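Local atomic coordinates of outer membrane porin protein 32 (Delftia acidovorans, PDB entry 2FGQ), a protein that forms a homotrimeric, anion-selective channel in the bacterial outer membrane, with a pore that can bind the dicarboxylate malate. Residues N13-N18 and G323-I328; K74-V79 and G91-P96; L187-Q192 and D204-G209; K270-T275 and K296-S301. All blocks are in the same frame, centred on the assembly; numbering follows the deposited sequence.

Contact 1: residues N13-N18 and G323-I328; sequences NVAYVN and GVQVGI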
loop_
_atom_site.group_PDB
_atom_site.type_symbol
_atom_site.label_atom_id
_atom_site.label_comp_id
_atom_site.label_asym_id
_atom_site.label_seq_id
_atom_site.Cartn_x
_atom_site.Cartn_y
_atom_site.Cartn_z
ATOM N N ASN A 13 -3.243 -21.497 0.116
ATOM C CA ASN A 13 -3.853 -22.819 0.263
ATOM C C ASN A 13 -5.106 -22.964 -0.595
ATOM O O ASN A 13 -5.660 -22.009 -1.110
ATOM C CB ASN A 13 -4.180 -23.151 1.754
ATOM C CG ASN A 13 -5.027 -22.062 2.429
ATOM O OD1 ASN A 13 -6.137 -21.743 1.957
ATOM N ND2 ASN A 13 -4.528 -21.497 3.544
ATOM N N VAL A 14 -5.552 -24.202 -0.719
ATOM C CA VAL A 14 -6.928 -24.494 -1.056
ATOM C C VAL A 14 -7.644 -24.841 0.254
ATOM O O VAL A 14 -7.083 -25.480 1.131
ATOM C CB VAL A 14 -7.036 -25.626 -2.106
ATOM C CG1 VAL A 14 -8.450 -26.025 -2.312
ATOM C CG2 VAL A 14 -6.428 -25.173 -3.426
ATOM N N ALA A 15 -8.879 -24.395 0.356
ATOM C CA ALA A 15 -9.657 -24.634 1.542
ATOM C C ALA A 15 -11.117 -24.916 1.236
ATOM O O ALA A 15 -11.632 -24.540 0.204
ATOM C CB ALA A 15 -9.514 -23.488 2.570
ATOM N N TYR A 16 -11.752 -25.592 2.184
ATOM C CA TYR A 16 -13.129 -26.005 2.098
ATOM C C TYR A 16 -13.752 -25.957 3.484
ATOM O O TYR A 16 -13.141 -26.378 4.468
ATOM C CB TYR A 16 -13.163 -27.436 1.584
ATOM C CG TYR A 16 -14.470 -28.171 1.746
ATOM C CD1 TYR A 16 -14.748 -28.881 2.902
ATOM C CD2 TYR A 16 -15.420 -28.148 0.747
ATOM C CE1 TYR A 16 -15.950 -29.575 3.049
ATOM C CE2 TYR A 16 -16.625 -28.847 0.875
ATOM C CZ TYR A 16 -16.874 -29.538 2.033
ATOM O OH TYR A 16 -18.059 -30.201 2.192
ATOM N N VAL A 17 -14.982 -25.481 3.540
ATOM C CA VAL A 17 -15.853 -25.703 4.697
ATOM C C VAL A 17 -17.183 -26.277 4.192
ATOM O O VAL A 17 -17.651 -25.973 3.102
ATOM C CB VAL A 17 -16.121 -24.450 5.536
ATOM C CG1 VAL A 17 -14.848 -23.970 6.262
ATOM C CG2 VAL A 17 -16.751 -23.353 4.687
ATOM N N ASN A 18 -17.777 -27.148 4.991
ATOM C CA ASN A 18 -19.010 -27.804 4.552
ATOM C C ASN A 18 -20.275 -26.963 4.710
ATOM O O ASN A 18 -21.294 -27.218 4.077
ATOM C CB ASN A 18 -19.136 -29.216 5.144
ATOM C CG ASN A 18 -19.432 -29.272 6.636
ATOM O OD1 ASN A 18 -19.912 -30.343 7.157
ATOM N ND2 ASN A 18 -19.187 -28.214 7.326
ATOM N N GLY A 323 -13.893 -28.352 8.288
ATOM C CA GLY A 323 -13.050 -27.603 7.367
ATOM C C GLY A 323 -11.737 -28.280 7.100
ATOM O O GLY A 323 -11.229 -29.067 7.903
ATOM N N VAL A 324 -11.187 -27.973 5.935
ATOM C CA VAL A 324 -9.918 -28.523 5.486
ATOM C C VAL A 324 -9.137 -27.382 4.813
ATOM O O VAL A 324 -9.718 -26.570 4.076
ATOM C CB VAL A 324 -10.137 -29.639 4.408
ATOM C CG1 VAL A 324 -8.803 -30.265 4.024
ATOM C CG2 VAL A 324 -11.091 -30.652 4.899
ATOM N N GLN A 325 -7.822 -27.374 5.014
ATOM C CA GLN A 325 -6.902 -26.455 4.304
ATOM C C GLN A 325 -5.694 -27.275 3.920
ATOM O O GLN A 325 -5.151 -28.021 4.755
ATOM C CB GLN A 325 -6.375 -25.333 5.210
ATOM C CG GLN A 325 -7.298 -24.279 5.551
ATOM C CD GLN A 325 -6.689 -23.246 6.483
ATOM O OE1 GLN A 325 -6.061 -23.620 7.475
ATOM N NE2 GLN A 325 -6.909 -21.969 6.195
ATOM N N VAL A 326 -5.258 -27.150 2.682
ATOM C CA VAL A 326 -4.025 -27.785 2.238
ATOM C C VAL A 326 -3.264 -26.721 1.444
ATOM O O VAL A 326 -3.818 -26.131 0.545
ATOM C CB VAL A 326 -4.322 -28.997 1.339
ATOM C CG1 VAL A 326 -3.062 -29.563 0.722
ATOM C CG2 VAL A 326 -5.034 -30.107 2.143
ATOM N N GLY A 327 -2.000 -26.542 1.756
ATOM C CA GLY A 327 -1.266 -25.408 1.215
ATOM C C GLY A 327 0.238 -25.536 1.276
ATOM O O GLY A 327 0.800 -26.572 1.624
ATOM N N ILE A 328 0.883 -24.443 0.883
ATOM C CA ILE A 328 2.323 -24.317 0.877
ATOM C C ILE A 328 2.645 -23.034 1.617
ATOM O O ILE A 328 1.971 -22.004 1.452
ATOM C CB ILE A 328 2.884 -24.304 -0.580
ATOM C CG1 ILE A 328 4.417 -24.150 -0.593
ATOM C CG2 ILE A 328 2.280 -23.237 -1.453
ATOM C CD1 ILE A 328 5.069 -24.461 -1.928
HETATM O O HOH W 1 -7.962 -20.675 3.858
#

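Contact 2: residues K74-V79 and G91-P96; sequences KRRSTV and GRDLVP. With MLT (D-malate), chain H.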
loop_
_atom_site.group_PDB
_atom_site.type_symbol
_atom_site.label_atom_id
_atom_site.label_comp_id
_atom_site.label_asym_id
_atom_site.label_seq_id
_atom_site.Cartn_x
_atom_site.Cartn_y
_atom_site.Cartn_z
ATOM N N LYS A 74 0.228 -2.961 9.161
ATOM C CA LYS A 74 -0.593 -3.150 10.357
ATOM C C LYS A 74 -0.125 -4.270 11.269
ATOM O O LYS A 74 -0.564 -4.312 12.410
ATOM C CB LYS A 74 -2.081 -3.271 10.060
ATOM C CG LYS A 74 -2.751 -1.959 9.667
ATOM C CD LYS A 74 -4.208 -2.194 9.279
ATOM C CE LYS A 74 -5.107 -2.500 10.411
ATOM N NZ LYS A 74 -6.509 -2.616 9.861
ATOM N N ARG A 75 0.741 -5.169 10.813
ATOM C CA ARG A 75 1.193 -6.252 11.700
ATOM C C ARG A 75 2.160 -5.678 12.734
ATOM O O ARG A 75 2.129 -6.057 13.895
ATOM C CB ARG A 75 1.803 -7.436 10.936
ATOM C CG ARG A 75 0.726 -8.217 10.193
ATOM C CD ARG A 75 1.233 -9.370 9.397
ATOM N NE ARG A 75 2.087 -10.250 10.193
ATOM C CZ ARG A 75 1.639 -11.134 11.078
ATOM N NH1 ARG A 75 0.337 -11.335 11.221
ATOM N NH2 ARG A 75 2.503 -11.854 11.789
ATOM N N ARG A 76 3.062 -4.777 12.325
ATOM C CA ARG A 76 4.001 -4.164 13.281
ATOM C C ARG A 76 4.645 -2.967 12.577
ATOM O O ARG A 76 5.042 -3.056 11.388
ATOM C CB ARG A 76 5.115 -5.143 13.623
ATOM C CG ARG A 76 6.133 -4.615 14.643
ATOM C CD ARG A 76 6.966 -5.690 15.237
ATOM N NE ARG A 76 8.107 -5.133 15.962
ATOM C CZ ARG A 76 9.044 -5.864 16.540
ATOM N NH1 ARG A 76 8.939 -7.191 16.544
ATOM N NH2 ARG A 76 10.077 -5.281 17.115
ATOM N N SER A 77 4.738 -1.842 13.278
ATOM C CA SER A 77 5.411 -0.674 12.720
ATOM C C SER A 77 6.089 0.062 13.842
ATOM O O SER A 77 5.632 1.120 14.267
ATOM C CB SER A 77 4.432 0.242 11.973
ATOM O OG SER A 77 3.359 0.691 12.776
ATOM N N THR A 78 7.177 -0.519 14.336
ATOM C CA THR A 78 7.814 -0.021 15.551
ATOM C C THR A 78 9.197 0.548 15.321
ATOM O O THR A 78 9.888 0.262 14.341
ATOM C CB THR A 78 7.960 -1.160 16.605
ATOM O OG1 THR A 78 8.601 -2.304 15.994
ATOM C CG2 THR A 78 6.589 -1.617 17.097
ATOM N N VAL A 79 9.587 1.359 16.293
ATOM C CA VAL A 79 10.967 1.781 16.492
ATOM C C VAL A 79 11.281 1.485 17.952
ATOM O O VAL A 79 10.406 1.554 18.819
ATOM C CB VAL A 79 11.167 3.275 16.092
ATOM C CG1 VAL A 79 10.234 4.252 16.858
ATOM C CG2 VAL A 79 12.627 3.709 16.229
ATOM N N GLY A 91 4.986 2.102 18.727
ATOM C CA GLY A 91 4.272 1.891 17.487
ATOM C C GLY A 91 3.319 0.714 17.530
ATOM O O GLY A 91 3.298 -0.123 18.468
ATOM N N ARG A 92 2.508 0.602 16.495
ATOM C CA ARG A 92 1.575 -0.493 16.393
ATOM C C ARG A 92 2.291 -1.854 16.417
ATOM O O ARG A 92 3.306 -2.055 15.749
ATOM C CB ARG A 92 0.777 -0.394 15.103
ATOM C CG ARG A 92 -0.296 -1.522 15.080
ATOM C CD ARG A 92 -1.278 -1.360 14.047
ATOM N NE ARG A 92 -2.103 -2.528 13.885
ATOM C CZ ARG A 92 -3.255 -2.729 14.501
ATOM N NH1 ARG A 92 -3.709 -1.910 15.451
ATOM N NH2 ARG A 92 -3.963 -3.790 14.179
ATOM N N ASP A 93 1.754 -2.771 17.199
ATOM C CA ASP A 93 2.340 -4.092 17.349
ATOM C C ASP A 93 1.343 -4.974 18.041
ATOM O O ASP A 93 0.300 -4.513 18.552
ATOM C CB ASP A 93 3.587 -3.929 18.225
ATOM C CG ASP A 93 4.578 -5.062 18.131
ATOM O OD1 ASP A 93 4.390 -6.108 17.417
ATOM O OD2 ASP A 93 5.645 -4.956 18.806
ATOM N N LEU A 94 1.672 -6.244 18.079
ATOM C CA LEU A 94 1.055 -7.130 19.075
ATOM C C LEU A 94 1.185 -6.547 20.474
ATOM O O LEU A 94 2.243 -6.033 20.838
ATOM C CB LEU A 94 1.712 -8.515 19.067
ATOM C CG LEU A 94 1.517 -9.334 17.790
ATOM C CD1 LEU A 94 2.485 -10.500 17.848
ATOM C CD2 LEU A 94 0.109 -9.795 17.703
ATOM N N VAL A 95 0.103 -6.581 21.237
ATOM C CA VAL A 95 0.210 -6.184 22.648
ATOM C C VAL A 95 0.923 -7.310 23.419
ATOM O O VAL A 95 0.957 -8.430 22.960
ATOM C CB VAL A 95 -1.177 -5.869 23.274
ATOM C CG1 VAL A 95 -1.790 -4.660 22.556
ATOM C CG2 VAL A 95 -2.114 -7.054 23.258
ATOM N N PRO A 96 1.544 -6.991 24.563
ATOM C CA PRO A 96 2.348 -8.024 25.247
ATOM C C PRO A 96 1.564 -9.270 25.610
ATOM O O PRO A 96 2.109 -10.362 25.528
ATOM C CB PRO A 96 2.862 -7.292 26.486
ATOM C CG PRO A 96 2.837 -5.884 26.127
ATOM C CD PRO A 96 1.650 -5.681 25.234
HETATM C C1 MLT H . -0.058 -12.972 13.904
HETATM O O1 MLT H . -0.130 -13.861 12.906
HETATM O O2 MLT H . 1.083 -12.592 14.403
HETATM C C2 MLT H . -1.248 -12.394 14.576
HETATM O O3 MLT H . -2.270 -12.145 13.646
HETATM C C3 MLT H . -1.650 -13.320 15.715
HETATM C C4 MLT H . -0.376 -13.648 16.467
HETATM O O4 MLT H . 0.785 -13.829 15.881
HETATM O O5 MLT H . -0.364 -13.756 17.736
#

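Contact 3: residues L187-Q192 and D204-G209; sequences LGLAQQ and DEITLG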
loop_
_atom_site.group_PDB
_atom_site.type_symbol
_atom_site.label_atom_id
_atom_site.label_comp_id
_atom_site.label_asym_id
_atom_site.label_seq_id
_atom_site.Cartn_x
_atom_site.Cartn_y
_atom_site.Cartn_z
ATOM N N LEU A 187 1.286 -15.778 32.707
ATOM C CA LEU A 187 0.027 -15.204 33.148
ATOM C C LEU A 187 -0.073 -13.788 32.601
ATOM O O LEU A 187 0.788 -12.961 32.867
ATOM C CB LEU A 187 -0.049 -15.162 34.673
ATOM C CG LEU A 187 -1.263 -14.414 35.258
ATOM C CD1 LEU A 187 -2.545 -15.142 34.951
ATOM C CD2 LEU A 187 -1.057 -14.238 36.764
ATOM N N GLY A 188 -1.127 -13.542 31.816
ATOM C CA GLY A 188 -1.390 -12.246 31.230
ATOM C C GLY A 188 -2.673 -11.627 31.768
ATOM O O GLY A 188 -3.653 -12.312 32.037
ATOM N N LEU A 189 -2.651 -10.314 31.913
ATOM C CA LEU A 189 -3.814 -9.541 32.354
ATOM C C LEU A 189 -3.861 -8.252 31.519
ATOM O O LEU A 189 -2.844 -7.591 31.328
ATOM C CB LEU A 189 -3.649 -9.123 33.819
ATOM C CG LEU A 189 -3.456 -10.164 34.924
ATOM C CD1 LEU A 189 -3.021 -9.473 36.240
ATOM C CD2 LEU A 189 -4.745 -10.816 35.096
ATOM N N ALA A 190 -5.049 -7.918 31.023
ATOM C CA ALA A 190 -5.206 -6.714 30.229
ATOM C C ALA A 190 -6.599 -6.124 30.342
ATOM O O ALA A 190 -7.580 -6.821 30.533
ATOM C CB ALA A 190 -4.948 -7.043 28.770
ATOM N N GLN A 191 -6.672 -4.835 30.170
ATOM C CA GLN A 191 -7.935 -4.114 30.037
ATOM C C GLN A 191 -7.858 -3.185 28.817
ATOM O O GLN A 191 -6.903 -2.438 28.678
ATOM C CB GLN A 191 -8.243 -3.290 31.283
ATOM C CG GLN A 191 -9.593 -2.604 31.162
ATOM C CD GLN A 191 -9.984 -1.891 32.385
ATOM O OE1 GLN A 191 -9.582 -0.767 32.562
ATOM N NE2 GLN A 191 -10.787 -2.532 33.246
ATOM N N GLN A 192 -8.880 -3.263 27.975
ATOM C CA GLN A 192 -9.079 -2.284 26.898
ATOM C C GLN A 192 -10.352 -1.505 27.152
ATOM O O GLN A 192 -11.296 -2.008 27.756
ATOM C CB GLN A 192 -9.132 -2.936 25.504
ATOM C CG GLN A 192 -7.883 -3.503 25.107
ATOM C CD GLN A 192 -7.870 -4.187 23.723
ATOM O OE1 GLN A 192 -7.026 -5.045 23.501
ATOM N NE2 GLN A 192 -8.743 -3.763 22.787
ATOM N N ASP A 204 -11.978 -6.850 29.594
ATOM C CA ASP A 204 -11.054 -7.394 30.590
ATOM C C ASP A 204 -10.655 -8.805 30.162
ATOM O O ASP A 204 -11.512 -9.588 29.803
ATOM C CB ASP A 204 -11.738 -7.465 31.975
ATOM C CG ASP A 204 -12.163 -6.137 32.489
ATOM O OD1 ASP A 204 -11.541 -5.112 32.101
ATOM O OD2 ASP A 204 -13.102 -6.017 33.319
ATOM N N GLU A 205 -9.378 -9.139 30.223
ATOM C CA GLU A 205 -8.902 -10.435 29.765
ATOM C C GLU A 205 -7.824 -10.941 30.707
ATOM O O GLU A 205 -6.843 -10.261 30.986
ATOM C CB GLU A 205 -8.313 -10.261 28.378
ATOM C CG GLU A 205 -7.906 -11.487 27.594
ATOM C CD GLU A 205 -7.058 -11.077 26.400
ATOM O OE1 GLU A 205 -7.630 -11.027 25.279
ATOM O OE2 GLU A 205 -5.836 -10.762 26.603
ATOM N N ILE A 206 -8.014 -12.158 31.187
ATOM C CA ILE A 206 -7.020 -12.851 31.986
ATOM C C ILE A 206 -6.709 -14.163 31.274
ATOM O O ILE A 206 -7.620 -14.901 30.878
ATOM C CB ILE A 206 -7.498 -13.057 33.429
ATOM C CG1 ILE A 206 -6.410 -13.775 34.227
ATOM C CG2 ILE A 206 -8.719 -13.888 33.457
ATOM C CD1 ILE A 206 -6.599 -13.736 35.706
ATOM N N THR A 207 -5.433 -14.453 31.106
ATOM C CA THR A 207 -4.989 -15.590 30.314
ATOM C C THR A 207 -3.845 -16.320 31.009
ATOM O O THR A 207 -2.915 -15.690 31.490
ATOM C CB THR A 207 -4.485 -15.121 28.931
ATOM O OG1 THR A 207 -5.421 -14.218 28.351
ATOM C CG2 THR A 207 -4.398 -16.294 27.966
ATOM N N LEU A 208 -3.939 -17.645 31.103
ATOM C CA LEU A 208 -2.890 -18.477 31.665
ATOM C C LEU A 208 -2.488 -19.518 30.650
ATOM O O LEU A 208 -3.342 -20.187 30.128
ATOM C CB LEU A 208 -3.411 -19.138 32.960
ATOM C CG LEU A 208 -2.405 -20.001 33.708
ATOM C CD1 LEU A 208 -1.287 -19.187 34.297
ATOM C CD2 LEU A 208 -3.116 -20.816 34.812
ATOM N N GLY A 209 -1.194 -19.659 30.366
ATOM C CA GLY A 209 -0.742 -20.661 29.423
ATOM C C GLY A 209 0.474 -21.385 29.966
ATOM O O GLY A 209 1.228 -20.828 30.751
#

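Contact 4: residues K270-T275 and K296-S301; sequences KAHQIT and KNKDAS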
loop_
_atom_site.group_PDB
_atom_site.type_symbol
_atom_site.label_atom_id
_atom_site.label_comp_id
_atom_site.label_asym_id
_atom_site.label_seq_id
_atom_site.Cartn_x
_atom_site.Cartn_y
_atom_site.Cartn_z
ATOM N N LYS A 270 -22.039 -23.480 24.498
ATOM C CA LYS A 270 -20.678 -23.920 24.325
ATOM C C LYS A 270 -20.416 -24.310 22.874
ATOM O O LYS A 270 -21.330 -24.701 22.140
ATOM C CB LYS A 270 -20.403 -25.121 25.230
ATOM C CG LYS A 270 -20.433 -24.783 26.705
ATOM C CD LYS A 270 -20.201 -25.998 27.556
ATOM C CE LYS A 270 -20.289 -25.615 29.019
ATOM N NZ LYS A 270 -20.157 -26.836 29.848
ATOM N N ALA A 271 -19.158 -24.185 22.465
ATOM C CA ALA A 271 -18.680 -24.738 21.197
ATOM C C ALA A 271 -17.405 -25.513 21.514
ATOM O O ALA A 271 -16.636 -25.097 22.390
ATOM C CB ALA A 271 -18.389 -23.619 20.166
ATOM N N HIS A 272 -17.218 -26.656 20.864
ATOM C CA HIS A 272 -16.051 -27.497 21.029
ATOM C C HIS A 272 -15.366 -27.605 19.667
ATOM O O HIS A 272 -16.012 -27.678 18.622
ATOM C CB HIS A 272 -16.458 -28.948 21.443
ATOM C CG HIS A 272 -17.303 -29.055 22.676
ATOM N ND1 HIS A 272 -16.781 -29.439 23.891
ATOM C CD2 HIS A 272 -18.633 -28.868 22.877
ATOM C CE1 HIS A 272 -17.748 -29.453 24.799
ATOM N NE2 HIS A 272 -18.879 -29.101 24.211
ATOM N N GLN A 273 -14.058 -27.705 19.674
ATOM C CA GLN A 273 -13.299 -27.769 18.428
ATOM C C GLN A 273 -12.179 -28.769 18.543
ATOM O O GLN A 273 -11.532 -28.858 19.557
ATOM C CB GLN A 273 -12.673 -26.414 18.095
ATOM C CG GLN A 273 -12.162 -26.369 16.660
ATOM C CD GLN A 273 -11.533 -25.071 16.283
ATOM O OE1 GLN A 273 -11.886 -24.019 16.847
ATOM N NE2 GLN A 273 -10.572 -25.121 15.315
ATOM N N ILE A 274 -11.957 -29.522 17.480
ATOM C CA ILE A 274 -10.806 -30.403 17.359
ATOM C C ILE A 274 -10.142 -30.112 16.011
ATOM O O ILE A 274 -10.816 -30.041 14.987
ATOM C CB ILE A 274 -11.207 -31.896 17.425
ATOM C CG1 ILE A 274 -11.987 -32.221 18.675
ATOM C CG2 ILE A 274 -9.952 -32.774 17.391
ATOM C CD1 ILE A 274 -12.719 -33.606 18.554
ATOM N N THR A 275 -8.822 -29.963 16.034
ATOM C CA THR A 275 -8.042 -29.747 14.844
ATOM C C THR A 275 -6.839 -30.663 14.809
ATOM O O THR A 275 -6.098 -30.754 15.790
ATOM C CB THR A 275 -7.533 -28.317 14.837
ATOM O OG1 THR A 275 -8.628 -27.433 15.084
ATOM C CG2 THR A 275 -6.980 -27.931 13.448
ATOM N N LYS A 296 -18.022 -27.956 16.701
ATOM C CA LYS A 296 -19.375 -28.307 17.099
ATOM C C LYS A 296 -19.962 -27.224 17.971
ATOM O O LYS A 296 -19.533 -27.046 19.101
ATOM C CB LYS A 296 -19.308 -29.598 17.905
ATOM C CG LYS A 296 -20.632 -30.120 18.400
ATOM C CD LYS A 296 -20.390 -31.482 19.122
ATOM C CE LYS A 296 -20.732 -32.692 18.255
ATOM N NZ LYS A 296 -19.625 -33.721 18.194
ATOM N N ASN A 297 -20.930 -26.497 17.438
ATOM C CA ASN A 297 -21.668 -25.518 18.188
ATOM C C ASN A 297 -22.830 -26.210 18.878
ATOM O O ASN A 297 -23.504 -27.017 18.267
ATOM C CB ASN A 297 -22.234 -24.461 17.263
ATOM C CG ASN A 297 -21.166 -23.598 16.637
ATOM O OD1 ASN A 297 -20.840 -23.727 15.407
ATOM N ND2 ASN A 297 -20.602 -22.746 17.430
ATOM N N LYS A 298 -23.069 -25.834 20.124
ATOM C CA LYS A 298 -24.279 -26.258 20.844
ATOM C C LYS A 298 -25.232 -25.080 20.988
ATOM O O LYS A 298 -24.826 -23.894 21.039
ATOM C CB LYS A 298 -23.903 -26.810 22.214
ATOM C CG LYS A 298 -22.938 -27.979 22.191
ATOM C CD LYS A 298 -23.482 -29.199 21.463
ATOM C CE LYS A 298 -24.314 -30.090 22.382
ATOM N NZ LYS A 298 -24.871 -31.258 21.584
ATOM N N ASP A 299 -26.524 -25.390 21.048
ATOM C CA ASP A 299 -27.542 -24.419 21.399
ATOM C C ASP A 299 -27.515 -23.184 20.504
ATOM O O ASP A 299 -27.720 -23.311 19.274
ATOM C CB ASP A 299 -27.428 -24.110 22.893
ATOM C CG ASP A 299 -27.632 -25.341 23.737
ATOM O OD1 ASP A 299 -28.645 -26.030 23.497
ATOM O OD2 ASP A 299 -26.864 -25.706 24.664
ATOM N N ALA A 300 -27.232 -22.009 21.054
ATOM C CA ALA A 300 -27.289 -20.770 20.281
ATOM C C ALA A 300 -25.948 -20.361 19.634
ATOM O O ALA A 300 -25.848 -19.342 18.970
ATOM C CB ALA A 300 -27.811 -19.640 21.140
ATOM N N SER A 301 -24.913 -21.131 19.884
ATOM C CA SER A 301 -23.586 -20.821 19.348
ATOM C C SER A 301 -23.552 -20.945 17.829
ATOM O O SER A 301 -24.142 -21.866 17.262
ATOM C CB SER A 301 -22.545 -21.727 20.005
ATOM O OG SER A 301 -21.223 -21.388 19.616
HETATM O O HOH W 2 -24.164 -25.375 25.416
#

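Contact 1: residues N13-N18 and G323-I328
The carbonyl oxygen of V324 is gripped twice by the neighbouring strand: Y16 N donates a hydrogen bond to V324 O at 2.9 Å, and the CA-H of A15 meets it at 3.2 Å. Y16 O repeats the pattern in reverse, taking V324 N together with the CA-H of G323. Two residues further along, V14 and V326 form a second antiparallel hydrogen-bonded pair, so four N-H...O bonds join residues 13-17 to 323-328. Beyond V14 and V326, N13 faces G327 across a non-hydrogen-bonded site where the backbones come close, with N13 CB only 3.7 Å from G327 CA and 3.2 Å from V326 O. A CB at residue 327 would collide with that of N13, which makes glycine the natural occupant. N13 CG stands between its own backbone N and carbonyl carbon (chi1 53°), which carries the amide toward that of Q325. The two amides cross with their planes 47° apart. Their nitrogens face each other, N13 ND2 lying 3.6 Å from Q325 NE2, and a water mediates instead: it donates to N13 OD1 at 2.8 Å and accepts from Q325 NE2 at 2.9 Å. Both amides are further fixed from outside the pair, N13 ND2 by Y289 OH and Q325 OE1 by I112 N. N13, A15 and Q325 thus line the inner face, whereas V14, Y16, V324 and V326 lie on the outer one, where V14 packs on I138 of a neighbouring subunit. Here the first and last strands of the barrel meet and close it, flanked by strand 26-48 beside residues 13-17 and strand 286-297 beside residues 323-328.

Contact 2: residues K74-V79 and G91-P96
R92 reaches across to K74 with a chain extended from CG to NE, and R92 NE donates to K74 O at 2.8 Å, in the carbonyl plane and on a lone pair. The backbone adds a second tie, S77 N to R92 O at 2.9 Å. R76 and D93 lie side by side and point the same way: R76 CD touches D93 OD1 at 3.4 Å, while D93 OD2 sits over one face of the guanidinium, 3.8 Å from R76 NE, a long salt bridge of charges alone. That N-H is spent on T78 OG1, which lies in the guanidinium plane and fixes its rotation. In the next shell, R89 pairs with D93 OD2 and D128 with R92 NH1. An alanine in place of R92 would probably leave K74 O without this donor and D128 without its charged mate. R75 turns the other way, held by E58 at NE, and offers NH1 to malate O1 and NH2 to malate O2, each at 3.1 Å. R75 and R76 both face E58, a classic beta bulge in the barrel wall. Together with L94, R75 belongs to the malate site, where arginines beside an inward-folded loop form the constriction familiar from trimeric porins.

Contact 3: residues L187-Q192 and D204-G209
Q191 and D204 are partners in the antiparallel hairpin of strands 183-196 and 199-213, part of the porin barrel, and their side chains run side by side. With CG anti to the backbone N (chi1 -177°), Q191 passes along a single carboxylate oxygen: its CB lies 3.9 Å from D204 OD1, its CG 3.3 Å from the same oxygen, and CD stays alongside. The tip then makes the bond, Q191 NE2 donating to D204 OD1 at 2.9 Å with an N-H...O angle of 162°. The oxygen is approached on its syn side, and the amide and carboxylate are nearly coplanar. A leucine in place of Q191 would probably leave D204 OD1 without this donor and its carboxylate freer to turn. The backbones are joined at two hydrogen-bonded pairs, G188 with T207 and A190 with E205, the shortest bond being G188 N to T207 O at 2.8 Å. L187 CD1 reaches the same backbone oxygen, T207 O, at 3.5 Å. A190, E205 and T207 face the barrel interior, where they touch helix 96-101; E205 is tied to R203, and T207 OG1 to Q224. On the other face, L187, L189, I206 and L208 form an apolar band on the barrel surface, consistent with contact with lipid. Within it L187 CD1 meets I206 CG1 at 4.2 Å, and L189 lies alongside I206, its CD2 3.5 Å from both I206 CG1 and I206 CD1.

Contact 4: residues K270-T275 and K296-S301
K296 and H272 form an antiparallel hydrogen-bonded pair in the barrel hairpin of strands 269-281 and 286-297: K296 N donates to H272 O at 2.8 Å, and K296 O accepts H272 N in return. The same K296 O also meets the CA-H of A271 at 3.2 Å. N297 follows on the inner face, opposite A271 in a non-hydrogen-bonded pair. K298 leaves the strand but keeps one last bond to its neighbour, K298 N to K270 O at 2.9 Å, nearly straight off the carbonyl, with K298 CB pressed against that oxygen at 3.3 Å. Its CG approaches the edge of the H272 ring, whose ND1 is held by Y259. From K298 the chain reverses in a type II' beta turn, closed by S301 N to K298 O; D299 takes the positive phi (56°) that such a turn requires. D299 OD2 receives a hydrogen bond from a water, which accepts one from K270 N at 3.0 Å, a bridge from the turn back to the strand. S301 ends the turn facing residues 270-271. Its OG, anti to the backbone N (chi1 -175°), is hydrogen-bonded to Q264 and lies 3.6 Å from A271 CB.

Overall arrangement
All four contacts reach one closed antiparallel barrel of 16 strands. Contact 1 joins its two ends in the chain, and contacts 2, 3 and 4 follow in that order within the loop it closes. Contact 1 lies on the opposite side of the chain's centre from contacts 2 and 3, its centre about 29 Å and 32 Å from theirs. Contacts 2 and 3 come closest, with nearest atoms about 5 Å apart; helix 96-101, which begins in contact 2, packs on the inner face of contact 3. Contacts 1 and 4 use the adjacent strands 320-331 and 286-297, nearest atoms about 7 Å apart. Wall, seam and malate-binding constriction are thereby built into one continuous channel.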